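PDB 1Z5Z: helicase of the snf2/rad54 family from Sulfolobus solfataricus, which probably works as a SWI2/SNF2-type ATPase motor on double-stranded DNA, driving its remodelling or recombination, and is represented here by the C-terminal domain. Local coordinates for residues K46-N51 / L69-K74; L75-I78 / A83-K86. All coordinates share one frame; numbering follows the deposited sequence.

Contact 1 of 2, residues K46-N51 / L69-K74; sequences KAEVEN and LSTLLK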
ATOM      1  N   LYS A  46      13.790   0.333 -10.205  1.00 41.39           N
ATOM      2  CA  LYS A  46      14.900  -0.392 -10.806  1.00 42.54           C
ATOM      3  C   LYS A  46      16.255  -0.097 -10.148  1.00 41.33           C
ATOM      4  O   LYS A  46      17.039  -1.007  -9.877  1.00 45.13           O
ATOM      5  CB  LYS A  46      14.968  -0.098 -12.319  1.00 48.18           C
ATOM      6  CG  LYS A  46      15.915  -1.057 -13.068  1.00 55.33           C
ATOM      7  CD  LYS A  46      15.770  -0.907 -14.571  1.00 61.24           C
ATOM      8  CE  LYS A  46      16.795  -1.754 -15.329  1.00 62.50           C
ATOM      9  NZ  LYS A  46      16.885  -1.256 -16.752  1.00 67.93           N
ATOM     10  N   ALA A  47      16.522   1.165  -9.868  1.00 37.84           N
ATOM     11  CA  ALA A  47      17.782   1.518  -9.254  1.00 37.79           C
ATOM     12  C   ALA A  47      17.979   0.794  -7.942  1.00 40.41           C
ATOM     13  O   ALA A  47      19.030   0.192  -7.704  1.00 43.73           O
ATOM     14  CB  ALA A  47      17.847   3.015  -9.040  1.00 36.09           C
ATOM     15  N   GLU A  48      16.967   0.844  -7.078  1.00 40.65           N
ATOM     16  CA  GLU A  48      17.035   0.211  -5.764  1.00 37.63           C
ATOM     17  C   GLU A  48      17.205  -1.304  -5.881  1.00 39.65           C
ATOM     18  O   GLU A  48      17.886  -1.941  -5.057  1.00 38.92           O
ATOM     19  CB  GLU A  48      15.754   0.559  -4.975  1.00 37.17           C
ATOM     20  CG  GLU A  48      15.659  -0.027  -3.572  1.00 41.55           C
ATOM     21  CD  GLU A  48      16.914   0.249  -2.700  1.00 43.15           C
ATOM     22  OE1 GLU A  48      17.501   1.341  -2.818  1.00 38.70           O
ATOM     23  OE2 GLU A  48      17.304  -0.636  -1.902  1.00 42.99           O
ATOM     24  N   VAL A  49      16.595  -1.902  -6.899  1.00 35.77           N
ATOM     25  CA  VAL A  49      16.741  -3.346  -7.051  1.00 37.14           C
ATOM     26  C   VAL A  49      18.177  -3.649  -7.479  1.00 39.54           C
ATOM     27  O   VAL A  49      18.756  -4.661  -7.072  1.00 40.19           O
ATOM     28  CB  VAL A  49      15.722  -3.931  -8.097  1.00 32.21           C
ATOM     29  CG1 VAL A  49      16.215  -5.302  -8.592  1.00 33.26           C
ATOM     30  CG2 VAL A  49      14.309  -4.041  -7.443  1.00 30.97           C
ATOM     31  N   GLU A  50      18.748  -2.765  -8.297  1.00 43.77           N
ATOM     32  CA  GLU A  50      20.125  -2.939  -8.756  1.00 49.53           C
ATOM     33  C   GLU A  50      21.082  -2.689  -7.591  1.00 50.86           C
ATOM     34  O   GLU A  50      22.053  -3.426  -7.406  1.00 51.31           O
ATOM     35  CB  GLU A  50      20.411  -2.026  -9.959  1.00 52.99           C
ATOM     36  CG  GLU A  50      19.832  -2.652 -11.220  1.00 60.39           C
ATOM     37  CD  GLU A  50      20.164  -1.914 -12.496  1.00 68.51           C
ATOM     38  OE1 GLU A  50      19.574  -0.835 -12.731  1.00 71.73           O
ATOM     39  OE2 GLU A  50      21.016  -2.423 -13.272  1.00 72.32           O
ATOM     40  N   ASN A  51      20.789  -1.683  -6.779  1.00 49.71           N
ATOM     41  CA  ASN A  51      21.625  -1.437  -5.617  1.00 49.71           C
ATOM     42  C   ASN A  51      21.606  -2.681  -4.697  1.00 49.21           C
ATOM     43  O   ASN A  51      22.655  -3.159  -4.274  1.00 50.19           O
ATOM     44  CB  ASN A  51      21.164  -0.171  -4.885  1.00 52.75           C
ATOM     45  CG  ASN A  51      21.529   1.121  -5.656  1.00 60.91           C
ATOM     46  OD1 ASN A  51      22.469   1.132  -6.464  1.00 65.31           O
ATOM     47  ND2 ASN A  51      20.800   2.207  -5.396  1.00 61.26           N
ATOM     48  N   LEU A  69      15.707  -6.224   4.117  1.00 40.47           N
ATOM     49  CA  LEU A  69      14.646  -5.445   4.771  1.00 40.31           C
ATOM     50  C   LEU A  69      14.602  -3.995   4.335  1.00 37.74           C
ATOM     51  O   LEU A  69      13.533  -3.461   4.026  1.00 38.80           O
ATOM     52  CB  LEU A  69      14.757  -5.542   6.303  1.00 41.62           C
ATOM     53  CG  LEU A  69      14.109  -6.847   6.779  1.00 46.92           C
ATOM     54  CD1 LEU A  69      14.055  -6.929   8.319  1.00 49.28           C
ATOM     55  CD2 LEU A  69      12.696  -6.916   6.229  1.00 47.86           C
ATOM     56  N   SER A  70      15.751  -3.344   4.303  1.00 37.25           N
ATOM     57  CA  SER A  70      15.795  -1.959   3.857  1.00 36.83           C
ATOM     58  C   SER A  70      15.354  -1.828   2.399  1.00 38.97           C
ATOM     59  O   SER A  70      14.624  -0.894   2.048  1.00 39.25           O
ATOM     60  CB  SER A  70      17.203  -1.395   3.991  1.00 32.85           C
ATOM     61  OG  SER A  70      17.526  -1.290   5.360  1.00 41.23           O
ATOM     62  N   THR A  71      15.796  -2.739   1.534  1.00 36.79           N
ATOM     63  CA  THR A  71      15.373  -2.617   0.149  1.00 36.40           C
ATOM     64  C   THR A  71      13.849  -2.792   0.075  1.00 32.85           C
ATOM     65  O   THR A  71      13.177  -1.992  -0.546  1.00 37.07           O
ATOM     66  CB  THR A  71      16.084  -3.636  -0.771  1.00 36.91           C
ATOM     67  OG1 THR A  71      17.487  -3.361  -0.772  1.00 36.24           O
ATOM     68  CG2 THR A  71      15.593  -3.491  -2.236  1.00 37.84           C
ATOM     69  N   LEU A  72      13.306  -3.819   0.706  1.00 32.50           N
ATOM     70  CA  LEU A  72      11.862  -4.058   0.683  1.00 34.33           C
ATOM     71  C   LEU A  72      11.082  -2.810   1.082  1.00 36.44           C
ATOM     72  O   LEU A  72      10.086  -2.426   0.457  1.00 34.50           O
ATOM     73  CB  LEU A  72      11.528  -5.207   1.625  1.00 36.15           C
ATOM     74  CG  LEU A  72      11.354  -6.565   0.947  1.00 42.78           C
ATOM     75  CD1 LEU A  72      12.218  -6.656  -0.319  1.00 43.95           C
ATOM     76  CD2 LEU A  72      11.646  -7.659   1.938  1.00 40.28           C
ATOM     77  N   LEU A  73      11.572  -2.135   2.111  1.00 35.80           N
ATOM     78  CA  LEU A  73      10.923  -0.935   2.591  1.00 34.89           C
ATOM     79  C   LEU A  73      10.913   0.140   1.515  1.00 35.50           C
ATOM     80  O   LEU A  73       9.871   0.756   1.242  1.00 33.94           O
ATOM     81  CB  LEU A  73      11.652  -0.406   3.832  1.00 35.05           C
ATOM     82  CG  LEU A  73      11.129   0.908   4.421  1.00 41.21           C
ATOM     83  CD1 LEU A  73       9.660   0.751   4.803  1.00 42.07           C
ATOM     84  CD2 LEU A  73      11.972   1.306   5.664  1.00 44.14           C
ATOM     85  N   LYS A  74      12.075   0.418   0.925  1.00 33.50           N
ATOM     86  CA  LYS A  74      12.112   1.446  -0.097  1.00 31.79           C
ATOM     87  C   LYS A  74      11.225   1.126  -1.312  1.00 29.45           C
ATOM     88  O   LYS A  74      10.569   2.016  -1.851  1.00 30.17           O
ATOM     89  CB  LYS A  74      13.536   1.712  -0.562  1.00 39.38           C
ATOM     90  CG  LYS A  74      14.351   2.628   0.360  1.00 48.18           C
ATOM     91  CD  LYS A  74      15.708   2.856  -0.322  1.00 54.65           C
ATOM     92  CE  LYS A  74      16.592   3.845   0.394  1.00 58.77           C
ATOM     93  NZ  LYS A  74      17.950   3.774  -0.225  1.00 64.01           N
TER

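Contact 2 of 2, residues L75-I78 / A83-K86; sequences LKQI and ALLK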
ATOM      1  N   LEU A  75      11.233  -0.121  -1.755  1.00 29.41           N
ATOM      2  CA  LEU A  75      10.411  -0.523  -2.886  1.00 31.36           C
ATOM      3  C   LEU A  75       8.903  -0.342  -2.565  1.00 34.46           C
ATOM      4  O   LEU A  75       8.132   0.104  -3.411  1.00 33.46           O
ATOM      5  CB  LEU A  75      10.681  -1.975  -3.258  1.00 30.49           C
ATOM      6  CG  LEU A  75      12.121  -2.335  -3.674  1.00 32.79           C
ATOM      7  CD1 LEU A  75      12.196  -3.842  -3.832  1.00 32.22           C
ATOM      8  CD2 LEU A  75      12.516  -1.630  -4.974  1.00 29.18           C
ATOM      9  N   LYS A  76       8.489  -0.688  -1.345  1.00 34.22           N
ATOM     10  CA  LYS A  76       7.098  -0.538  -0.980  1.00 31.82           C
ATOM     11  C   LYS A  76       6.738   0.911  -0.994  1.00 34.37           C
ATOM     12  O   LYS A  76       5.621   1.281  -1.375  1.00 32.41           O
ATOM     13  CB  LYS A  76       6.820  -1.120   0.390  1.00 29.50           C
ATOM     14  CG  LYS A  76       6.848  -2.641   0.490  1.00 41.02           C
ATOM     15  CD  LYS A  76       6.618  -2.995   1.972  1.00 41.12           C
ATOM     16  CE  LYS A  76       6.635  -4.480   2.266  1.00 52.36           C
ATOM     17  NZ  LYS A  76       6.572  -4.681   3.778  1.00 53.14           N
ATOM     18  N   GLN A  77       7.679   1.767  -0.602  1.00 30.88           N
ATOM     19  CA  GLN A  77       7.367   3.187  -0.606  1.00 33.34           C
ATOM     20  C   GLN A  77       7.333   3.763  -2.022  1.00 31.42           C
ATOM     21  O   GLN A  77       6.487   4.585  -2.323  1.00 31.83           O
ATOM     22  CB  GLN A  77       8.381   3.956   0.238  1.00 29.07           C
ATOM     23  CG  GLN A  77       8.257   3.644   1.738  1.00 36.48           C
ATOM     24  CD  GLN A  77       9.376   4.329   2.541  1.00 42.58           C
ATOM     25  OE1 GLN A  77       9.129   5.264   3.295  1.00 42.60           O
ATOM     26  NE2 GLN A  77      10.610   3.883   2.336  1.00 43.21           N
ATOM     27  N   ILE A  78       8.251   3.312  -2.871  1.00 29.57           N
ATOM     28  CA  ILE A  78       8.327   3.785  -4.243  1.00 32.70           C
ATOM     29  C   ILE A  78       7.052   3.451  -5.012  1.00 30.24           C
ATOM     30  O   ILE A  78       6.533   4.305  -5.751  1.00 32.70           O
ATOM     31  CB  ILE A  78       9.574   3.151  -4.972  1.00 32.34           C
ATOM     32  CG1 ILE A  78      10.872   3.832  -4.469  1.00 32.44           C
ATOM     33  CG2 ILE A  78       9.438   3.263  -6.477  1.00 33.85           C
ATOM     34  CD1 ILE A  78      12.132   3.214  -5.091  1.00 31.38           C
ATOM     35  N   ALA A  83       7.259  10.695  -3.625  1.00 36.66           N
ATOM     36  CA  ALA A  83       7.540  11.736  -2.607  1.00 40.03           C
ATOM     37  C   ALA A  83       7.900  11.198  -1.204  1.00 43.06           C
ATOM     38  O   ALA A  83       8.481  11.925  -0.373  1.00 41.41           O
ATOM     39  CB  ALA A  83       6.361  12.676  -2.495  1.00 34.52           C
ATOM     40  N   LEU A  84       7.548   9.943  -0.916  1.00 41.87           N
ATOM     41  CA  LEU A  84       7.875   9.379   0.411  1.00 42.48           C
ATOM     42  C   LEU A  84       9.412   9.283   0.588  1.00 44.57           C
ATOM     43  O   LEU A  84       9.909   9.253   1.702  1.00 44.75           O
ATOM     44  CB  LEU A  84       7.266   7.972   0.562  1.00 34.74           C
ATOM     45  CG  LEU A  84       5.739   7.872   0.543  1.00 36.56           C
ATOM     46  CD1 LEU A  84       5.305   6.437   0.309  1.00 29.43           C
ATOM     47  CD2 LEU A  84       5.183   8.398   1.876  1.00 36.93           C
ATOM     48  N   LEU A  85      10.133   9.206  -0.535  1.00 47.12           N
ATOM     49  CA  LEU A  85      11.586   9.082  -0.568  1.00 48.02           C
ATOM     50  C   LEU A  85      12.320  10.283  -1.172  1.00 50.66           C
ATOM     51  O   LEU A  85      13.471  10.535  -0.837  1.00 51.41           O
ATOM     52  CB  LEU A  85      11.989   7.849  -1.382  1.00 48.60           C
ATOM     53  CG  LEU A  85      11.860   6.487  -0.721  1.00 48.19           C
ATOM     54  CD1 LEU A  85      12.579   5.473  -1.569  1.00 50.25           C
ATOM     55  CD2 LEU A  85      12.490   6.531   0.679  1.00 52.47           C
ATOM     56  N   LYS A  86      11.683  10.997  -2.090  1.00 53.22           N
ATOM     57  CA  LYS A  86      12.344  12.135  -2.733  1.00 55.06           C
ATOM     58  C   LYS A  86      11.683  13.449  -2.420  1.00 54.18           C
ATOM     59  O   LYS A  86      12.105  14.494  -2.895  1.00 56.04           O
ATOM     60  CB  LYS A  86      12.358  11.972  -4.253  1.00 56.20           C
ATOM     61  CG  LYS A  86      13.277  10.913  -4.777  1.00 57.23           C
ATOM     62  CD  LYS A  86      12.901  10.560  -6.212  1.00 57.82           C
ATOM     63  CE  LYS A  86      12.879  11.776  -7.113  1.00 55.67           C
ATOM     64  NZ  LYS A  86      12.640  11.380  -8.530  1.00 56.28           N
TER

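Contact 1 of 2, residues K46-N51 / L69-K74
Glu-48 reaches its carboxylate between Thr-71 and Lys-74, one turn apart on the facing helix, giving one oxygen to each. Its CG is anti to the backbone N (chi1 180°), which carries the chain out toward helix 61-78, and a bend at chi2 (51°) then turns the carboxylate between the two partners. The hydroxyl OG1 of Thr-71 donates to OE2 of Glu-48 at 3.0 Å, meeting it nearly along the C-O axis. Beside that bond the methyl CG2 of Thr-71 rests on CG of Glu-48 at 3.7 Å. The other oxygen, OE1, faces Lys-74, whose extended chain crosses the glutamate at about a right angle. CD of Lys-74 lies 3.4 Å from OE1 of Glu-48, and NZ forms a rather long salt bridge to the same oxygen at 3.6 Å. With an alanine here, the ammonium of Lys-74 is likely to lose this counter-charge, and the Thr-71 hydroxyl its acceptor on helix 39-55. Leu-75 packs on the aliphatic part of Glu-48, so the polar bridge borders an apolar seam. This is a helical hairpin of helices 39-55 and 61-78, consistent with the helical insert of SNF2-family ATPases.

Contact 2 of 2, residues L75-I78 / A83-K86
The last turn of helix 61-78 and the short helix 83-86 are joined by only four residues, and the chain doubles back closely enough to bring CA of Gln-77 within 6.3 Å of CA of Leu-84. The CA atoms of Ile-78 and Leu-85 are 7.2 Å apart. Two neighbouring leucines do the packing, and both touch Gln-77, at different ends of that residue. Leu-84 puts CD1 against the backbone of the longer helix, 3.4 Å from the carbonyl O of Gln-77 and 4.0 Å from CB of that same Gln-77. Its side chain also touches Asp-123, Met-124 and Ile-127 of helix 122-136, so it is wedged between two helices. Leu-85 splits its methyls. CD1 of Leu-85 meets CG1 of Ile-78 at 3.7 Å. CD2 of Leu-85 lies 3.6 Å from the amide NE2 of Gln-77. The leucine crosses both side chains at about a right angle. Ile-78 points its CB away from the short helix, but CG1, anti to its own carbonyl carbon (chi1 -75°), swings back to reach the leucine. NE2 of Gln-77 gives a weak hydrogen bond to the Leu-73 carbonyl one turn back, and O of Ile-78 accepts from the side-chain amide (NE2) of Gln-41. Across the contact itself the pairs are van der Waals ones, so the join rests on shape and apolar surface, while these two polar groups bond within or beside helix 61-78.

Overall arrangement
Both contacts draw on helix 61-78: contact 1 uses the turns just before its C-terminal end, where they face helix 39-55, and contact 2 the end itself, where helix 83-86 folds back on it. Helix 39-55 borders both, since Ile-78 touches Met-44. Their centres are about 10 Å apart, and they are continuous through Leu-75, which packs on Val-49, and Lys-74, whose CG lies 3.9 Å from Leu-85 CD1. Each mixes buried with exposed: Thr-71 and Lys-74 in contact 1, Ile-78 and Leu-85 in contact 2. The centre of contact 1, which is polar, lies about 16 Å from the chain's centre; that of contact 2, mostly apolar, about 11 Å.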